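Long-range contacts in putative uncharacterized protein (Coprinopsis cinerea, PDB 3W9A), which is a fungal glycoside hydrolase family 131 catalytic domain with a beta-jelly-roll fold that probably hydrolyses beta-glucans: residues L44-S49 / E58-K63; V64-T69 / V203-N208; W139-T144 / K168-W173. All coordinates share one frame; numbering follows the deposited sequence.

Interaction 1. Residues L44-S49 / E58-K63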
# COMPACT_ATOMS: atom_id res chain seq x y z
N LEU A 44 -12.29 -3.12 6.04
CA LEU A 44 -12.10 -3.09 4.59
C LEU A 44 -13.40 -2.80 3.87
O LEU A 44 -14.38 -3.51 4.06
CB LEU A 44 -11.50 -4.42 4.10
CG LEU A 44 -10.11 -4.78 4.63
CD1 LEU A 44 -9.74 -6.19 4.21
CD2 LEU A 44 -9.02 -3.78 4.19
N ASN A 45 -13.40 -1.74 3.07
CA ASN A 45 -14.56 -1.39 2.27
C ASN A 45 -14.16 -0.99 0.87
O ASN A 45 -13.07 -0.47 0.63
CB ASN A 45 -15.36 -0.27 2.94
CG ASN A 45 -15.96 -0.71 4.24
OD1 ASN A 45 -15.39 -0.48 5.32
ND2 ASN A 45 -17.08 -1.42 4.16
N LEU A 46 -15.08 -1.23 -0.07
CA LEU A 46 -14.84 -1.09 -1.49
C LEU A 46 -15.89 -0.18 -2.12
O LEU A 46 -17.06 -0.27 -1.78
CB LEU A 46 -14.89 -2.47 -2.13
CG LEU A 46 -13.89 -3.50 -1.58
CD1 LEU A 46 -14.53 -4.88 -1.40
CD2 LEU A 46 -12.66 -3.57 -2.47
N ASP A 47 -15.46 0.69 -3.05
CA ASP A 47 -16.34 1.69 -3.66
C ASP A 47 -15.66 2.35 -4.85
O ASP A 47 -14.45 2.57 -4.84
CB ASP A 47 -16.71 2.77 -2.62
CG ASP A 47 -17.92 3.60 -3.02
OD1 ASP A 47 -17.74 4.70 -3.59
OD2 ASP A 47 -19.05 3.13 -2.75
N PRO A 48 -16.45 2.71 -5.88
CA PRO A 48 -15.87 3.40 -7.01
C PRO A 48 -15.20 4.73 -6.64
O PRO A 48 -14.22 5.10 -7.28
CB PRO A 48 -17.07 3.64 -7.93
CG PRO A 48 -18.27 3.38 -7.09
CD PRO A 48 -17.83 2.31 -6.15
N SER A 49 -15.70 5.42 -5.62
CA SER A 49 -15.09 6.68 -5.19
C SER A 49 -13.80 6.47 -4.40
O SER A 49 -13.11 7.44 -4.03
CB SER A 49 -16.09 7.49 -4.36
OG SER A 49 -16.36 6.87 -3.12
N GLU A 58 -9.50 -0.04 -13.39
CA GLU A 58 -10.03 -0.46 -12.10
C GLU A 58 -11.47 0.02 -11.86
O GLU A 58 -11.78 1.18 -12.11
CB GLU A 58 -9.11 0.09 -10.98
CG GLU A 58 -7.84 -0.71 -10.78
CD GLU A 58 -8.13 -2.09 -10.23
OE1 GLU A 58 -8.14 -3.06 -11.03
OE2 GLU A 58 -8.41 -2.19 -9.01
N LEU A 59 -12.34 -0.85 -11.38
CA LEU A 59 -13.72 -0.49 -11.12
C LEU A 59 -13.83 0.25 -9.80
O LEU A 59 -14.66 1.14 -9.65
CB LEU A 59 -14.61 -1.73 -11.06
CG LEU A 59 -14.61 -2.68 -12.26
CD1 LEU A 59 -15.49 -3.88 -11.94
CD2 LEU A 59 -15.05 -2.00 -13.54
N ARG A 60 -13.02 -0.13 -8.81
CA ARG A 60 -13.14 0.45 -7.48
C ARG A 60 -11.81 0.56 -6.75
O ARG A 60 -10.78 0.09 -7.23
CB ARG A 60 -14.16 -0.35 -6.66
CG ARG A 60 -13.79 -1.78 -6.41
CD ARG A 60 -14.95 -2.53 -5.79
NE ARG A 60 -16.00 -2.77 -6.77
CZ ARG A 60 -16.00 -3.75 -7.67
NH1 ARG A 60 -15.00 -4.62 -7.76
NH2 ARG A 60 -17.03 -3.84 -8.52
N GLY A 61 -11.82 1.24 -5.61
CA GLY A 61 -10.67 1.27 -4.68
C GLY A 61 -11.01 0.71 -3.30
O GLY A 61 -12.15 0.38 -2.99
N LEU A 62 -9.99 0.61 -2.45
CA LEU A 62 -10.13 0.06 -1.12
C LEU A 62 -9.98 1.13 -0.07
O LEU A 62 -8.98 1.86 -0.08
CB LEU A 62 -9.07 -1.00 -0.90
CG LEU A 62 -9.05 -1.68 0.47
CD1 LEU A 62 -10.25 -2.60 0.66
CD2 LEU A 62 -7.76 -2.47 0.62
N LYS A 63 -10.97 1.26 0.80
CA LYS A 63 -10.82 2.07 2.02
C LYS A 63 -10.33 1.16 3.12
O LYS A 63 -11.00 0.21 3.48
CB LYS A 63 -12.16 2.68 2.46
CG LYS A 63 -11.97 3.79 3.49
CD LYS A 63 -13.19 4.09 4.37
CE LYS A 63 -14.52 3.95 3.71
NZ LYS A 63 -15.63 4.57 4.51
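Leu-62 overlaps two leucines of the neighbouring strand, mainly through one methyl: its CD1 lies 3.9 Å from Leu-44 CD2 and 4.1 Å from Leu-46 CD2, and its CD2 also reaches Leu-44 CD2. A chi1 of 179° sets CG anti to the backbone N, and a chi2 of 71° places CD1, which turns in over strand 44-47 and reaches Asn-45 O. Phe-18 of helix 15-18 packs on all three leucines, while Leu-81 of strand 77-83 covers Leu-44 and Leu-62.

Beneath this apolar face the two backbones run antiparallel. Leu-46 and Leu-62 form a non-hydrogen-bonded pair between two hydrogen-bonded ones. In the first of these, Lys-63 N donates to Asn-45 O at 2.7 Å and Asn-45 N returns a bond to Lys-63 O at 3.1 Å. The second is less even: Gly-61 N reaches Asp-47 O at 3.0 Å, and the return bond from Asp-47 N is weak.

Near this end Arg-60 takes over the packing with its aliphatic part. Its CD rests 3.7 Å from Leu-46 CB, and its CB sits close to Asp-47 O. The chain then bends at chi3 (73°), and NH1 is bonded to the backbone O atoms of Phe-9 and Asn-10, while Leu-59 CB lies over one face of the guanidinium, toward the rim.

Where strand 44-47 ends, Asp-47 OD1 accepts from both Ser-49 N and Ser-49 OG, the latter at 2.6 Å. The donors approach from opposite faces of the carboxylate plane; the bond from Ser-49 N makes this an Asx turn, and the two together would restrain the carboxylate's rotation. Strand 61-66 pairs in turn with strand 213-224, so this antiparallel pair forms an outer part of one jelly-roll sheet, with the Asx turn where the chain leaves it.

Interaction 2. Residues V64-T69 / V203-N208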
# COMPACT_ATOMS: atom_id res chain seq x y z
N VAL A 64 -9.16 1.46 3.66
CA VAL A 64 -8.58 0.67 4.74
C VAL A 64 -8.86 1.43 6.01
O VAL A 64 -8.44 2.56 6.13
CB VAL A 64 -7.05 0.49 4.52
CG1 VAL A 64 -6.35 0.01 5.78
CG2 VAL A 64 -6.80 -0.45 3.35
N THR A 65 -9.57 0.82 6.96
CA THR A 65 -9.87 1.49 8.23
C THR A 65 -9.21 0.80 9.42
O THR A 65 -9.36 -0.41 9.63
CB THR A 65 -11.41 1.60 8.47
OG1 THR A 65 -12.02 2.37 7.42
CG2 THR A 65 -11.72 2.27 9.83
N ILE A 66 -8.51 1.60 10.24
CA ILE A 66 -8.04 1.15 11.54
C ILE A 66 -8.82 1.85 12.66
O ILE A 66 -9.07 3.05 12.60
CB ILE A 66 -6.52 1.36 11.72
CG1 ILE A 66 -6.12 2.80 11.39
CG2 ILE A 66 -5.76 0.34 10.87
CD1 ILE A 66 -4.70 3.18 11.74
N ASP A 67 -9.27 1.08 13.63
CA ASP A 67 -9.86 1.66 14.83
C ASP A 67 -9.29 0.94 16.03
O ASP A 67 -8.38 0.10 15.87
CB ASP A 67 -11.40 1.64 14.80
CG ASP A 67 -11.99 0.24 14.85
OD1 ASP A 67 -11.30 -0.75 15.15
OD2 ASP A 67 -13.19 0.14 14.55
N THR A 68 -9.81 1.25 17.22
CA THR A 68 -9.29 0.70 18.45
C THR A 68 -9.46 -0.82 18.55
O THR A 68 -8.74 -1.45 19.29
CB THR A 68 -9.91 1.33 19.72
OG1 THR A 68 -11.31 1.04 19.78
CG2 THR A 68 -9.71 2.79 19.71
N THR A 69 -10.38 -1.39 17.77
CA THR A 69 -10.55 -2.85 17.75
C THR A 69 -9.66 -3.57 16.74
O THR A 69 -9.74 -4.79 16.63
CB THR A 69 -11.99 -3.25 17.45
OG1 THR A 69 -12.26 -3.05 16.04
CG2 THR A 69 -12.97 -2.44 18.32
N VAL A 203 -2.11 -0.63 6.71
CA VAL A 203 -1.68 0.39 7.67
C VAL A 203 -1.50 -0.17 9.04
O VAL A 203 -2.37 -0.90 9.54
CB VAL A 203 -2.74 1.50 7.81
CG1 VAL A 203 -2.21 2.63 8.68
CG2 VAL A 203 -3.13 2.03 6.45
N LEU A 204 -0.38 0.19 9.65
CA LEU A 204 -0.12 -0.04 11.05
C LEU A 204 0.04 1.30 11.70
O LEU A 204 0.75 2.17 11.17
CB LEU A 204 1.17 -0.87 11.24
CG LEU A 204 1.68 -1.16 12.66
CD1 LEU A 204 2.50 -2.44 12.61
CD2 LEU A 204 2.54 -0.03 13.22
N ARG A 205 -0.64 1.49 12.83
CA ARG A 205 -0.35 2.60 13.74
C ARG A 205 0.01 2.07 15.14
O ARG A 205 -0.71 1.22 15.68
CB ARG A 205 -1.53 3.57 13.85
CG ARG A 205 -1.11 4.95 14.28
CD ARG A 205 -2.30 5.89 14.40
NE ARG A 205 -3.00 5.68 15.66
CZ ARG A 205 -4.16 6.23 15.98
NH1 ARG A 205 -4.81 7.03 15.13
NH2 ARG A 205 -4.67 5.99 17.17
N ILE A 206 1.09 2.59 15.72
CA ILE A 206 1.58 2.06 17.00
C ILE A 206 0.62 2.41 18.14
O ILE A 206 0.21 1.51 18.86
CB ILE A 206 3.02 2.52 17.32
CG1 ILE A 206 4.02 1.94 16.31
CG2 ILE A 206 3.46 2.06 18.72
CD1 ILE A 206 5.37 2.60 16.35
N VAL A 207 0.28 3.68 18.29
CA VAL A 207 -0.59 4.11 19.41
C VAL A 207 -2.05 3.81 19.12
O VAL A 207 -2.58 4.20 18.09
CB VAL A 207 -0.42 5.62 19.70
CG1 VAL A 207 -1.42 6.10 20.74
CG2 VAL A 207 1.00 5.88 20.17
N ASN A 208 -2.71 3.11 20.05
CA ASN A 208 -4.10 2.71 19.89
C ASN A 208 -5.05 3.69 20.60
O ASN A 208 -5.02 3.82 21.84
CB ASN A 208 -4.27 1.31 20.45
CG ASN A 208 -5.68 0.76 20.31
OD1 ASN A 208 -6.68 1.47 20.51
ND2 ASN A 208 -5.76 -0.51 19.96
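The carboxamide of Asn-208 meets Thr-68 with both of its polar atoms: ND2 donates to Thr-68 O at 3.2 Å, and OD1 lies 3.3 Å from Thr-68 CB, with CG2 of the same threonine close by. The accepting oxygen sits nearly in the amide plane, and the N-H points to it almost straight (165°). ND2 also donates to the backbone O of Gln-75. The second flat group, the guanidinium of Arg-205, receives Val-207 at its edge, in plane; NE and NH2 both grip Val-207 O side-on, each at 2.9 Å, while NH1 forms a salt bridge with Glu-213.

Away from these polar groups the contact is hydrocarbon. Ile-66 places CG1 between its backbone N and carbonyl carbon (chi1 52°), and an extended chi2 carries CD1 to Arg-205 CB at 3.8 Å and Val-203 CG1 at 4.0 Å. Farther from the loops, Val-64 CG1 meets Val-203 CG2 at 3.9 Å. Met-77 packs on both Ile-66 and Arg-205, and Trp-215 of strand 213-224 on Val-203.

Strands 64-66 and 203-205 belong to different sheets, and their axes pass 8.2 Å apart with an angle of 17° between them. This is face-to-face packing across a beta sandwich, continued beyond the strand ends by loops. Its chemistry is accordingly divided: branched aliphatic groups fill the interlayer, whereas beyond the strand ends the Asn-208 amide adds one hydrogen bond across the contact, and the Arg-205 bonds to Val-207 O brace the loop of its own segment.

Interaction 3. Residues W139-T144 / K168-W173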
# COMPACT_ATOMS: atom_id res chain seq x y z
N TRP A 139 8.73 8.43 2.36
CA TRP A 139 9.20 7.12 1.90
C TRP A 139 10.55 6.84 2.49
O TRP A 139 11.43 7.72 2.50
CB TRP A 139 9.32 7.05 0.39
CG TRP A 139 9.80 5.74 -0.12
CD1 TRP A 139 9.11 4.55 -0.12
CD2 TRP A 139 11.07 5.47 -0.71
NE1 TRP A 139 9.89 3.56 -0.67
CE2 TRP A 139 11.09 4.10 -1.05
CE3 TRP A 139 12.20 6.25 -0.98
CZ2 TRP A 139 12.20 3.50 -1.65
CZ3 TRP A 139 13.29 5.65 -1.59
CH2 TRP A 139 13.28 4.29 -1.91
N TYR A 140 10.71 5.61 2.96
CA TYR A 140 11.94 5.16 3.58
C TYR A 140 12.55 4.00 2.82
O TYR A 140 11.85 3.18 2.21
CB TYR A 140 11.64 4.72 5.00
CG TYR A 140 11.24 5.85 5.90
CD1 TYR A 140 12.10 6.31 6.90
CD2 TYR A 140 10.02 6.49 5.74
CE1 TYR A 140 11.74 7.35 7.74
CE2 TYR A 140 9.65 7.55 6.56
CZ TYR A 140 10.51 7.97 7.56
OH TYR A 140 10.13 9.01 8.38
N ALA A 141 13.87 3.92 2.87
CA ALA A 141 14.61 2.77 2.34
C ALA A 141 15.81 2.49 3.23
O ALA A 141 16.61 3.39 3.52
CB ALA A 141 15.04 3.03 0.91
N GLY A 142 15.92 1.25 3.71
CA GLY A 142 17.03 0.86 4.58
C GLY A 142 16.99 1.48 5.97
O GLY A 142 17.97 1.43 6.68
N GLY A 143 15.85 2.04 6.36
CA GLY A 143 15.69 2.67 7.67
C GLY A 143 15.75 4.20 7.65
O GLY A 143 15.57 4.84 8.68
N THR A 144 15.99 4.78 6.47
CA THR A 144 16.24 6.20 6.32
C THR A 144 15.24 6.84 5.35
O THR A 144 15.08 6.36 4.21
CB THR A 144 17.64 6.45 5.74
OG1 THR A 144 18.62 5.73 6.49
CG2 THR A 144 17.99 7.92 5.74
N LYS A 168 20.28 -5.85 -4.35
CA LYS A 168 19.78 -5.51 -3.01
C LYS A 168 19.67 -3.99 -2.83
O LYS A 168 20.17 -3.41 -1.87
CB LYS A 168 20.60 -6.20 -1.91
CG LYS A 168 20.32 -7.69 -1.80
CD LYS A 168 21.38 -8.45 -1.02
CE LYS A 168 21.45 -8.04 0.45
NZ LYS A 168 20.33 -8.60 1.26
N THR A 169 19.00 -3.36 -3.79
CA THR A 169 18.70 -1.94 -3.72
C THR A 169 17.23 -1.65 -4.05
O THR A 169 16.55 -2.43 -4.73
CB THR A 169 19.56 -1.12 -4.70
OG1 THR A 169 19.21 -1.44 -6.06
CG2 THR A 169 21.05 -1.35 -4.45
N VAL A 170 16.78 -0.49 -3.59
CA VAL A 170 15.43 0.01 -3.85
C VAL A 170 15.42 1.53 -4.16
O VAL A 170 16.04 2.33 -3.46
CB VAL A 170 14.48 -0.32 -2.68
CG1 VAL A 170 14.96 0.31 -1.38
CG2 VAL A 170 13.07 0.13 -3.00
N GLY A 171 14.73 1.89 -5.24
CA GLY A 171 14.46 3.28 -5.57
C GLY A 171 12.97 3.54 -5.51
O GLY A 171 12.18 2.64 -5.17
N LEU A 172 12.58 4.77 -5.84
CA LEU A 172 11.19 5.18 -5.76
C LEU A 172 10.73 5.94 -7.01
O LEU A 172 11.41 6.89 -7.46
CB LEU A 172 10.98 6.05 -4.53
CG LEU A 172 9.55 6.51 -4.28
CD1 LEU A 172 8.70 5.32 -3.84
CD2 LEU A 172 9.50 7.65 -3.27
N TRP A 173 9.60 5.51 -7.57
CA TRP A 173 8.91 6.28 -8.60
C TRP A 173 7.68 6.92 -7.95
O TRP A 173 7.03 6.32 -7.09
CB TRP A 173 8.52 5.41 -9.79
CG TRP A 173 9.68 4.79 -10.50
CD1 TRP A 173 10.51 3.83 -10.02
CD2 TRP A 173 10.14 5.08 -11.83
NE1 TRP A 173 11.47 3.50 -10.96
CE2 TRP A 173 11.25 4.24 -12.09
CE3 TRP A 173 9.71 5.95 -12.84
CZ2 TRP A 173 11.96 4.28 -13.30
CZ3 TRP A 173 10.40 5.98 -14.05
CH2 TRP A 173 11.53 5.15 -14.26
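Leu-172 covers one face of the Trp-139 indole, its CB 3.6 Å from the centroid of the six-membered ring and almost on the ring normal. Its CD1 lies over the five-membered ring, while CD2 sits beyond that ring's rim, 3.7 Å from Trp-139 CG. At the far end of the indole, Trp-139 CZ2 meets Val-170 CG2 tip to tip at 3.7 Å, with Val-170 O at the ring edge. Ala-141 CB completes this inner layer, 3.6 Å from Val-170 CG1.

In the next shell, Tyr-161 meets the indole with its ring inclined, and Val-185 packs beside it; Phe-159 and Trp-147 back Leu-172, and Val-188 touches Ala-141. The type I' turn from Ala-141 to Thr-144 leads directly into strand 144-150, which pairs with strand 136-141.

An alanine in place of Trp-139 would probably open a gap between the sheets, leaving Leu-172 CB and Val-170 CG2 without the ring they pack on. The strand axes approach to 8.2 Å, which implies that between these two segments close apolar and CH-pi packing, rather than hydrogen bonding, makes the contact.

How the interactions relate
The three contacts illustrate how a jelly roll combines pairing within a sheet with packing between sheets. Interaction 1 joins neighbouring strands of one sheet; interactions 2 and 3 each bring a strand of that sheet against one of the second. Interactions 1 and 2 share strand 61-66 and touch, Leu-44 CD2 lying 4.1 Å from Val-64 CG2, although their centres are 19 Å apart. Interaction 3 stands apart, its centre 28 Å from that of interaction 1, across the chain's centre, and 24 Å from that of interaction 2. Along the chain interaction 1 closes first; both segments of interaction 3 then fall between those of interaction 2, so residues far apart in sequence meet within the one catalytic domain.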